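Local coordinates for protein lactaldehyde dehydrogenase (Methanocaldococcus jannaschii, PDB 3PQA) that oxidises lactaldehyde to lactate with NAD as the preferred electron acceptor, as a homotetrameric aldehyde dehydrogenase, in the biosynthesis of coenzyme F420, at residues Ala323-Glu327 with Arg346-Phe351; Tyr46-Met50 with Pro190-Tyr194; Asn248-Lys252 with Glu381-Ile385; Lys86-Arg92 with Pro307-Asp313. All coordinates share one frame; numbering follows the deposited sequence.

Contact 1: residues Ala323-Glu327 with Arg346-Phe351; sequences AEWVE and RDKALF
R346 and F351 reach from a beta hairpin to one flank of helix 320-335, and E327, A323 and V326 receive them. The hairpin turns through a type II' beta turn from D347 to L350, with K348 at its second position, and leads into strand 350-357 of the sheet that also holds strands 246-250 and 278-284. R346 sends CG away from its own backbone N (chi1 -173°) and then bends at chi3 (68°), which lays CD against A323, 3.6 Å from its CB, and swings the guanidinium over the helix. There E324 CG sits over the centre of one guanidinium face, 3.7 Å from CZ. E327 meets the edge. Its OE1 takes a hydrogen bond from R346 NH2 at 3.2 Å and a weak one from NE; both bonds are bent. The carboxylate stands 79° from the guanidinium plane, and OE1 alone receives both N-H groups. The E324 carboxylate lies well off that plane and contributes its charge alone. Across the turn, R346 NH1 donates to the backbone O of K348 at 2.9 Å, a bond that fixes the rotation of the guanidinium from within the hairpin. Beneath this charged layer the packing is apolar: A323 CB faces the turn, 3.8 Å from A349 CA, and the F351 ring slides under the helix, where V373 of the neighbouring strand 373-379 also touches it. V326 CG1 stands over the face of that ring in a CH-pi contact, 3.9 Å from its centroid.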
# COMPACT_ATOMS: atom_id res chain seq x y z
N ALA B 323 -30.25 19.60 -28.88
CA ALA B 323 -30.46 21.03 -28.70
C ALA B 323 -31.96 21.38 -28.60
O ALA B 323 -32.35 22.21 -27.78
CB ALA B 323 -29.80 21.81 -29.82
N GLU B 324 -32.77 20.72 -29.43
CA GLU B 324 -34.22 20.94 -29.44
C GLU B 324 -34.84 20.45 -28.14
O GLU B 324 -35.70 21.10 -27.56
CB GLU B 324 -34.87 20.23 -30.64
CG GLU B 324 -34.49 20.83 -31.99
CD GLU B 324 -34.97 20.02 -33.19
OE1 GLU B 324 -35.14 18.78 -33.08
OE2 GLU B 324 -35.15 20.63 -34.27
N TRP B 325 -34.38 19.29 -27.67
CA TRP B 325 -34.82 18.77 -26.40
C TRP B 325 -34.45 19.74 -25.27
O TRP B 325 -35.29 20.04 -24.41
CB TRP B 325 -34.23 17.38 -26.15
CG TRP B 325 -34.55 16.83 -24.81
CD1 TRP B 325 -35.71 16.20 -24.43
CD2 TRP B 325 -33.70 16.85 -23.65
NE1 TRP B 325 -35.63 15.83 -23.11
CE2 TRP B 325 -34.41 16.21 -22.61
CE3 TRP B 325 -32.42 17.33 -23.40
CZ2 TRP B 325 -33.87 16.05 -21.32
CZ3 TRP B 325 -31.88 17.17 -22.11
CH2 TRP B 325 -32.61 16.54 -21.10
N VAL B 326 -33.22 20.25 -25.28
CA VAL B 326 -32.75 21.19 -24.25
C VAL B 326 -33.63 22.45 -24.22
O VAL B 326 -33.98 22.95 -23.15
CB VAL B 326 -31.26 21.58 -24.44
CG1 VAL B 326 -30.85 22.69 -23.47
CG2 VAL B 326 -30.37 20.37 -24.21
N GLU B 327 -33.96 22.94 -25.41
CA GLU B 327 -34.86 24.07 -25.60
C GLU B 327 -36.19 23.85 -24.89
O GLU B 327 -36.69 24.75 -24.21
CB GLU B 327 -35.08 24.28 -27.09
CG GLU B 327 -35.92 25.48 -27.48
CD GLU B 327 -35.86 25.73 -28.99
OE1 GLU B 327 -36.24 24.83 -29.77
OE2 GLU B 327 -35.42 26.82 -29.38
N ARG B 346 -31.10 29.38 -29.30
CA ARG B 346 -30.55 28.26 -30.05
C ARG B 346 -30.38 28.67 -31.52
O ARG B 346 -31.21 29.40 -32.06
CB ARG B 346 -31.54 27.08 -29.95
CG ARG B 346 -31.06 25.77 -30.51
CD ARG B 346 -32.02 24.62 -30.20
NE ARG B 346 -33.32 24.70 -30.87
CZ ARG B 346 -33.56 24.37 -32.14
NH1 ARG B 346 -32.59 23.97 -32.95
NH2 ARG B 346 -34.79 24.47 -32.61
N ASP B 347 -29.30 28.24 -32.14
CA ASP B 347 -29.12 28.39 -33.58
C ASP B 347 -28.72 27.02 -34.11
O ASP B 347 -27.54 26.66 -34.05
CB ASP B 347 -28.04 29.41 -33.88
CG ASP B 347 -27.85 29.65 -35.37
OD1 ASP B 347 -28.55 29.02 -36.21
OD2 ASP B 347 -26.98 30.48 -35.71
N LYS B 348 -29.70 26.26 -34.59
CA LYS B 348 -29.55 24.83 -34.87
C LYS B 348 -29.02 24.13 -33.60
O LYS B 348 -29.68 24.19 -32.57
CB LYS B 348 -28.66 24.58 -36.09
CG LYS B 348 -29.22 25.17 -37.40
CD LYS B 348 -28.13 25.29 -38.45
CE LYS B 348 -27.11 26.35 -38.04
NZ LYS B 348 -25.94 26.40 -38.96
N ALA B 349 -27.85 23.51 -33.66
CA ALA B 349 -27.31 22.84 -32.48
C ALA B 349 -26.49 23.77 -31.58
O ALA B 349 -26.08 23.37 -30.47
CB ALA B 349 -26.50 21.61 -32.89
N LEU B 350 -26.25 25.00 -32.03
CA LEU B 350 -25.48 25.97 -31.26
C LEU B 350 -26.35 26.56 -30.15
O LEU B 350 -27.25 27.37 -30.40
CB LEU B 350 -24.86 27.05 -32.16
CG LEU B 350 -23.81 27.98 -31.54
CD1 LEU B 350 -22.57 27.19 -31.07
CD2 LEU B 350 -23.39 29.07 -32.51
N PHE B 351 -26.09 26.13 -28.92
CA PHE B 351 -26.90 26.55 -27.78
C PHE B 351 -26.14 27.56 -26.94
O PHE B 351 -25.03 27.30 -26.48
CB PHE B 351 -27.32 25.35 -26.93
CG PHE B 351 -28.64 25.54 -26.24
CD1 PHE B 351 -28.75 26.38 -25.14
CD2 PHE B 351 -29.79 24.91 -26.73
CE1 PHE B 351 -29.97 26.58 -24.51
CE2 PHE B 351 -31.02 25.12 -26.12
CZ PHE B 351 -31.11 25.95 -25.00

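Contact 2: residues Tyr46-Met50 with Pro190-Tyr194; sequences YKEVM and PLGVY
Y46 lays its ring against P190 and G192, joining the N-terminal end of the short helix 47-51 to the loop that carries the chain from helix 171-186 into strand 194-196, an edge strand of the sheet that also holds strand 160-165. Y46 occupies the N-cap position of its helix, and the 3-10 turn 191-193 faces it. Apolar contacts make up most of the interface. CE1 of the Y46 ring comes to 3.4 Å from P190 CB, while on the other side of the ring axis CD2 lies 3.7 Å from G192 CA; the bare alpha carbon of the glycine lets the ring settle this close to the backbone. One helical turn on, V49 points CG1 at P190 CD, tip to tip, at 3.9 Å. M50 is folded at chi2 (-31°) and chi3 (-76°), so that CG and SD both lie against V193, the nearest pair being M50 CG and V193 CB at 3.6 Å. The two side chains meet at about a right angle, and V193 CG1 also reaches back to Y46 CB. V160 of strand 160-165 and L184 of helix 171-186 continue this apolar layer beneath M50 and V193. Polar contact between the segments runs through water. A single molecule accepts the N-H of G192, and a weak bond of undecided direction links it to the phenol of Y46, tying the far end of the ring to the turn. Each of these two links, to G192 N and to Y46 OH, measures 2.9 Å.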
# COMPACT_ATOMS: atom_id res chain seq x y z
N TYR B 46 -7.48 -14.72 -29.36
CA TYR B 46 -6.22 -14.07 -28.99
C TYR B 46 -6.04 -13.81 -27.51
O TYR B 46 -5.09 -13.12 -27.11
CB TYR B 46 -6.07 -12.76 -29.77
CG TYR B 46 -5.91 -13.00 -31.25
CD1 TYR B 46 -4.71 -13.49 -31.77
CD2 TYR B 46 -6.96 -12.74 -32.11
CE1 TYR B 46 -4.58 -13.72 -33.14
CE2 TYR B 46 -6.84 -12.95 -33.47
CZ TYR B 46 -5.66 -13.43 -33.98
OH TYR B 46 -5.57 -13.63 -35.34
N LYS B 47 -6.94 -14.37 -26.69
CA LYS B 47 -6.88 -14.20 -25.22
C LYS B 47 -5.57 -14.72 -24.63
O LYS B 47 -4.99 -14.08 -23.75
CB LYS B 47 -8.07 -14.87 -24.54
CG LYS B 47 -9.40 -14.15 -24.77
CD LYS B 47 -10.58 -14.90 -24.15
CE LYS B 47 -10.68 -14.69 -22.63
NZ LYS B 47 -11.81 -15.49 -22.04
N GLU B 48 -5.12 -15.88 -25.11
CA GLU B 48 -3.86 -16.45 -24.63
C GLU B 48 -2.64 -15.61 -25.00
O GLU B 48 -1.76 -15.41 -24.17
CB GLU B 48 -3.69 -17.91 -25.08
CG GLU B 48 -4.47 -18.88 -24.20
CD GLU B 48 -4.06 -18.77 -22.73
OE1 GLU B 48 -4.91 -18.41 -21.89
OE2 GLU B 48 -2.89 -19.05 -22.41
N VAL B 49 -2.61 -15.12 -26.24
CA VAL B 49 -1.54 -14.23 -26.70
C VAL B 49 -1.42 -12.97 -25.83
O VAL B 49 -0.30 -12.64 -25.38
CB VAL B 49 -1.69 -13.86 -28.21
CG1 VAL B 49 -0.77 -12.69 -28.58
CG2 VAL B 49 -1.36 -15.05 -29.07
N MET B 50 -2.54 -12.29 -25.60
CA MET B 50 -2.54 -11.09 -24.75
C MET B 50 -2.17 -11.40 -23.29
O MET B 50 -1.42 -10.64 -22.66
CB MET B 50 -3.90 -10.39 -24.76
CG MET B 50 -4.02 -9.15 -25.65
SD MET B 50 -2.57 -8.11 -25.90
CE MET B 50 -2.50 -7.23 -24.35
N PRO B 190 -0.47 -9.85 -32.82
CA PRO B 190 -1.61 -9.93 -33.74
C PRO B 190 -2.56 -8.75 -33.56
O PRO B 190 -2.82 -8.31 -32.43
CB PRO B 190 -2.31 -11.22 -33.32
CG PRO B 190 -1.25 -12.06 -32.71
CD PRO B 190 -0.25 -11.12 -32.10
N LEU B 191 -3.10 -8.27 -34.67
CA LEU B 191 -4.02 -7.13 -34.66
C LEU B 191 -5.32 -7.45 -33.96
O LEU B 191 -6.00 -6.56 -33.45
CB LEU B 191 -4.30 -6.64 -36.09
CG LEU B 191 -3.10 -6.18 -36.92
CD1 LEU B 191 -3.62 -5.50 -38.19
CD2 LEU B 191 -2.20 -5.25 -36.11
N GLY B 192 -5.66 -8.74 -33.92
CA GLY B 192 -6.90 -9.23 -33.31
C GLY B 192 -7.05 -9.03 -31.81
O GLY B 192 -8.13 -9.27 -31.26
N VAL B 193 -5.99 -8.58 -31.14
CA VAL B 193 -6.06 -8.28 -29.70
C VAL B 193 -6.86 -7.01 -29.38
O VAL B 193 -7.36 -6.86 -28.26
CB VAL B 193 -4.66 -8.23 -29.02
CG1 VAL B 193 -3.86 -9.50 -29.28
CG2 VAL B 193 -3.89 -6.98 -29.44
N TYR B 194 -6.96 -6.10 -30.35
CA TYR B 194 -7.77 -4.89 -30.22
C TYR B 194 -8.68 -4.73 -31.43
O TYR B 194 -8.21 -4.78 -32.58
CB TYR B 194 -6.90 -3.64 -30.04
CG TYR B 194 -7.74 -2.38 -30.13
CD1 TYR B 194 -8.44 -1.90 -29.02
CD2 TYR B 194 -7.89 -1.72 -31.36
CE1 TYR B 194 -9.25 -0.77 -29.12
CE2 TYR B 194 -8.70 -0.59 -31.47
CZ TYR B 194 -9.37 -0.12 -30.36
OH TYR B 194 -10.18 1.00 -30.47
O HOH W 1 -5.20 -10.80 -35.95

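Contact 3: residues Asn248-Lys252 with Glu381-Ile385; sequences NIVLK and EEEMI
E381 OE1 gathers three partners: a water molecule that bridges to the backbone of K252, the amino group of K252 itself, and K406 of helix 404-413, with which it forms a salt bridge. The water donates to OE1 at 3.1 Å and accepts the N-H of K252 at 2.9 Å. K252 NZ adds a long salt bridge, 3.7 Å from OE1. The lysine reaches the site by a detour: CG takes the place between backbone N and carbonyl carbon (chi1 66°), the chain runs out straight, and a final bend at chi4 (-70°) turns NZ back toward the carboxylate. E381 holds its own chain extended, crossing that of K252 at about a right angle. Below this polar rim lies an apolar core in which M384, near the start of helix 384-388, is the central piece. Its extended side chain points across to the end of strand 246-250, and its sulfur rests against two neighbouring branches, L251 CD2 at 3.5 Å and I249 CG2 at 3.6 Å. L251 CD2 also touches the methylene chain of E381, 4.0 Å from CG. F410 of helix 404-413 packs on both I249 and M384, so the short helix, the strand and the longer helix close on one another over one face of the parallel part of the sheet, where strand 246-250 lies between strands 278-284 and 396-400. With two lysine amino groups close together, the carboxylate of E381 probably offsets their mutual repulsion, and the clustered positive charge would favour its ionised form.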
# COMPACT_ATOMS: atom_id res chain seq x y z
N ASN B 248 -23.11 22.55 -7.13
CA ASN B 248 -21.97 23.38 -6.77
C ASN B 248 -22.47 24.42 -5.79
O ASN B 248 -23.35 25.18 -6.12
CB ASN B 248 -21.39 24.03 -8.03
CG ASN B 248 -20.61 23.05 -8.92
OD1 ASN B 248 -19.39 23.17 -9.05
ND2 ASN B 248 -21.31 22.09 -9.55
N ILE B 249 -21.87 24.47 -4.60
CA ILE B 249 -22.41 25.20 -3.46
C ILE B 249 -21.51 26.38 -3.16
O ILE B 249 -20.31 26.21 -3.04
CB ILE B 249 -22.44 24.27 -2.21
CG1 ILE B 249 -23.48 23.16 -2.44
CG2 ILE B 249 -22.66 25.08 -0.89
CD1 ILE B 249 -23.33 21.95 -1.53
N VAL B 250 -22.10 27.57 -3.02
CA VAL B 250 -21.30 28.76 -2.76
C VAL B 250 -21.77 29.30 -1.42
O VAL B 250 -22.89 29.84 -1.32
CB VAL B 250 -21.50 29.84 -3.86
CG1 VAL B 250 -20.68 31.12 -3.55
CG2 VAL B 250 -21.12 29.29 -5.23
N LEU B 251 -20.93 29.15 -0.39
CA LEU B 251 -21.27 29.66 0.95
C LEU B 251 -21.00 31.17 1.03
O LEU B 251 -20.28 31.72 0.22
CB LEU B 251 -20.51 28.92 2.04
CG LEU B 251 -20.75 27.41 2.16
CD1 LEU B 251 -20.17 26.89 3.45
CD2 LEU B 251 -22.23 27.11 2.11
N LYS B 252 -21.58 31.83 2.03
CA LYS B 252 -21.49 33.29 2.12
C LYS B 252 -20.07 33.81 2.35
O LYS B 252 -19.81 34.99 2.12
CB LYS B 252 -22.45 33.83 3.19
CG LYS B 252 -22.10 33.42 4.61
CD LYS B 252 -23.17 33.93 5.59
CE LYS B 252 -22.87 33.51 7.02
NZ LYS B 252 -23.04 32.04 7.21
N GLU B 381 -27.81 28.21 4.34
CA GLU B 381 -26.77 27.19 4.43
C GLU B 381 -27.32 25.82 4.83
O GLU B 381 -26.94 24.80 4.24
CB GLU B 381 -25.70 27.64 5.41
CG GLU B 381 -24.50 26.74 5.41
CD GLU B 381 -23.40 27.31 6.24
OE1 GLU B 381 -23.03 28.49 6.03
OE2 GLU B 381 -22.89 26.55 7.07
N GLU B 382 -28.23 25.79 5.81
CA GLU B 382 -28.70 24.53 6.36
C GLU B 382 -29.58 23.69 5.43
O GLU B 382 -29.85 22.54 5.73
CB GLU B 382 -29.37 24.72 7.73
CG GLU B 382 -28.38 25.11 8.83
CD GLU B 382 -27.15 24.19 8.90
OE1 GLU B 382 -26.07 24.70 9.28
OE2 GLU B 382 -27.26 22.98 8.59
N GLU B 383 -29.99 24.27 4.31
CA GLU B 383 -30.80 23.57 3.31
C GLU B 383 -29.94 22.91 2.24
O GLU B 383 -30.42 22.08 1.45
CB GLU B 383 -31.73 24.56 2.61
CG GLU B 383 -32.63 25.34 3.52
CD GLU B 383 -33.55 24.45 4.32
OE1 GLU B 383 -33.77 24.75 5.51
OE2 GLU B 383 -34.06 23.44 3.77
N MET B 384 -28.68 23.32 2.18
CA MET B 384 -27.84 23.06 1.00
C MET B 384 -27.50 21.59 0.82
O MET B 384 -27.56 21.08 -0.31
CB MET B 384 -26.58 23.93 1.04
CG MET B 384 -26.87 25.39 0.71
SD MET B 384 -25.42 26.44 0.92
CE MET B 384 -26.11 28.00 0.31
N ILE B 385 -27.16 20.90 1.91
CA ILE B 385 -26.77 19.49 1.82
C ILE B 385 -27.97 18.67 1.37
O ILE B 385 -27.83 17.82 0.50
CB ILE B 385 -26.13 18.96 3.12
CG1 ILE B 385 -24.72 19.55 3.25
CG2 ILE B 385 -26.02 17.43 3.10
CD1 ILE B 385 -24.05 19.37 4.58
O HOH W 2 -23.48 30.17 3.46

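Contact 4: residues Lys86-Arg92 with Pro307-Asp313; sequences KPIKQAR and PLDEKTD
The guanidinium of R92 and the carboxylate of E310 lie nearly coplanar, 6° apart, and meet edge to edge in an end-on bidentate salt bridge. NH1 reaches OE1 at 2.9 Å and NH2 reaches OE2 at 2.8 Å, both almost straight (177° and 173°), each oxygen using its syn lone pair. I88 CG1, one helical turn back, lies over one face of the guanidinium toward its rim, and R92 NE is taken by E74 of helix 73-84. E310 bends at chi2 to bring its carboxylate back to the helix. At the start of helix 88-111, after P87 at the N-cap, I88 N donates to P307 O at 2.8 Å, so a loop carbonyl takes up a backbone N-H there. K89 NZ gives a weak bond to E310 O. Waters fill in between: one joins D309 O and T312 O, with a weak bond from K89 N, and two others link Q90 NE2 to T312 O and to D313 O; Q90 OE1 turns to Y270. Loop carbonyls and the E310 carboxylate thus meet N-H donors and the basic K89 and R92 of the first turns, joining helix 88-111 to the loop between helices 288-300 and 320-335.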
# COMPACT_ATOMS: atom_id res chain seq x y z
N LYS B 86 -15.82 20.25 -30.60
CA LYS B 86 -15.07 20.69 -29.44
C LYS B 86 -14.15 21.85 -29.79
O LYS B 86 -13.30 21.71 -30.66
CB LYS B 86 -14.25 19.52 -28.87
CG LYS B 86 -13.44 19.90 -27.63
CD LYS B 86 -12.85 18.66 -26.94
CE LYS B 86 -13.97 17.79 -26.40
NZ LYS B 86 -13.53 16.92 -25.28
N PRO B 87 -14.31 23.01 -29.13
CA PRO B 87 -13.40 24.12 -29.40
C PRO B 87 -11.95 23.66 -29.44
O PRO B 87 -11.51 22.85 -28.59
CB PRO B 87 -13.66 25.07 -28.24
CG PRO B 87 -15.13 24.87 -27.99
CD PRO B 87 -15.30 23.37 -28.09
N ILE B 88 -11.22 24.14 -30.45
CA ILE B 88 -9.87 23.65 -30.75
C ILE B 88 -8.90 23.72 -29.56
O ILE B 88 -8.15 22.78 -29.32
CB ILE B 88 -9.27 24.30 -32.05
CG1 ILE B 88 -7.95 23.63 -32.46
CG2 ILE B 88 -9.09 25.81 -31.89
CD1 ILE B 88 -8.10 22.23 -33.05
N LYS B 89 -8.97 24.80 -28.78
CA LYS B 89 -8.15 24.90 -27.56
C LYS B 89 -8.42 23.77 -26.55
O LYS B 89 -7.50 23.22 -25.94
CB LYS B 89 -8.31 26.27 -26.91
CG LYS B 89 -7.65 27.41 -27.70
CD LYS B 89 -7.72 28.75 -26.96
CE LYS B 89 -9.16 29.19 -26.74
NZ LYS B 89 -9.28 30.66 -26.49
N GLN B 90 -9.70 23.42 -26.38
CA GLN B 90 -10.11 22.31 -25.51
C GLN B 90 -9.76 20.95 -26.12
O GLN B 90 -9.44 19.99 -25.39
CB GLN B 90 -11.60 22.38 -25.21
CG GLN B 90 -12.00 23.60 -24.38
CD GLN B 90 -13.50 23.73 -24.27
OE1 GLN B 90 -14.20 22.74 -24.01
NE2 GLN B 90 -14.00 24.95 -24.48
N ALA B 91 -9.82 20.86 -27.45
CA ALA B 91 -9.43 19.64 -28.15
C ALA B 91 -7.96 19.31 -27.90
O ALA B 91 -7.61 18.14 -27.68
CB ALA B 91 -9.71 19.77 -29.63
N ARG B 92 -7.11 20.33 -27.92
CA ARG B 92 -5.67 20.15 -27.70
C ARG B 92 -5.38 19.60 -26.31
O ARG B 92 -4.56 18.68 -26.15
CB ARG B 92 -4.88 21.45 -27.91
CG ARG B 92 -4.92 21.95 -29.35
CD ARG B 92 -4.03 23.15 -29.60
NE ARG B 92 -4.16 23.55 -31.01
CZ ARG B 92 -4.68 24.70 -31.44
NH1 ARG B 92 -5.08 25.63 -30.58
NH2 ARG B 92 -4.76 24.92 -32.74
N PRO B 307 -16.08 25.83 -33.61
CA PRO B 307 -15.04 25.22 -32.77
C PRO B 307 -13.64 25.28 -33.37
O PRO B 307 -12.66 25.18 -32.63
CB PRO B 307 -15.50 23.77 -32.60
CG PRO B 307 -16.70 23.58 -33.39
CD PRO B 307 -17.18 24.90 -33.92
N LEU B 308 -13.55 25.46 -34.69
CA LEU B 308 -12.24 25.58 -35.36
C LEU B 308 -11.57 26.93 -35.13
O LEU B 308 -10.36 27.06 -35.34
CB LEU B 308 -12.35 25.29 -36.86
CG LEU B 308 -12.34 23.82 -37.29
CD1 LEU B 308 -12.60 23.70 -38.78
CD2 LEU B 308 -11.02 23.11 -36.90
N ASP B 309 -12.35 27.94 -34.73
CA ASP B 309 -11.83 29.27 -34.45
C ASP B 309 -11.09 29.25 -33.12
O ASP B 309 -11.63 28.80 -32.10
CB ASP B 309 -12.96 30.31 -34.42
CG ASP B 309 -12.47 31.75 -34.55
OD1 ASP B 309 -11.43 32.12 -33.94
OD2 ASP B 309 -13.15 32.54 -35.25
N GLU B 310 -9.85 29.74 -33.14
CA GLU B 310 -9.01 29.81 -31.94
C GLU B 310 -9.67 30.65 -30.84
O GLU B 310 -9.37 30.46 -29.66
CB GLU B 310 -7.63 30.38 -32.28
CG GLU B 310 -6.80 29.57 -33.29
CD GLU B 310 -6.28 28.24 -32.73
OE1 GLU B 310 -6.14 28.12 -31.49
OE2 GLU B 310 -6.02 27.32 -33.53
N LYS B 311 -10.56 31.56 -31.22
CA LYS B 311 -11.19 32.45 -30.25
C LYS B 311 -12.44 31.86 -29.58
O LYS B 311 -12.93 32.41 -28.59
CB LYS B 311 -11.55 33.80 -30.91
CG LYS B 311 -10.42 34.50 -31.65
CD LYS B 311 -10.85 35.94 -31.97
CE LYS B 311 -10.22 36.47 -33.26
NZ LYS B 311 -8.78 36.81 -33.09
N THR B 312 -12.95 30.75 -30.12
CA THR B 312 -14.22 30.19 -29.65
C THR B 312 -14.12 29.61 -28.24
O THR B 312 -13.22 28.80 -27.95
CB THR B 312 -14.79 29.15 -30.64
OG1 THR B 312 -15.17 29.81 -31.86
CG2 THR B 312 -16.00 28.45 -30.06
N ASP B 313 -15.03 30.03 -27.36
CA ASP B 313 -15.11 29.49 -26.00
C ASP B 313 -16.11 28.36 -25.93
O ASP B 313 -15.89 27.39 -25.21
CB ASP B 313 -15.53 30.58 -25.02
CG ASP B 313 -14.50 31.68 -24.87
OD1 ASP B 313 -13.31 31.36 -24.65
OD2 ASP B 313 -14.89 32.86 -24.97
O HOH W 3 -11.18 27.19 -29.47
O HOH W 4 -11.63 29.34 -24.38
O HOH W 5 -17.04 25.27 -24.20
O HOH W 6 -12.19 26.94 -25.75

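In the fold
From the N terminus, the first segment reached is 46-50; contact 2 closes a long loop when residues 190-194 return to it ahead of strand 194-196. Residues 86-92 lie within that loop, and their partner 307-313 lies beyond it, so contacts 2 and 4 cross. Contact 3 opens at strand 246-250, before contact 4 closes, and ends at 381-385, crossing contact 4 in turn. Contact 1, a short local closure of helix 320-335 on its hairpin, falls wholly within the span of contact 3, and both reach the same sheet. Contacts 2 and 3, centres 52 Å apart, belong to different sheets, while contact 4 ties the start of helix 88-111 to the loop before helix 320-335.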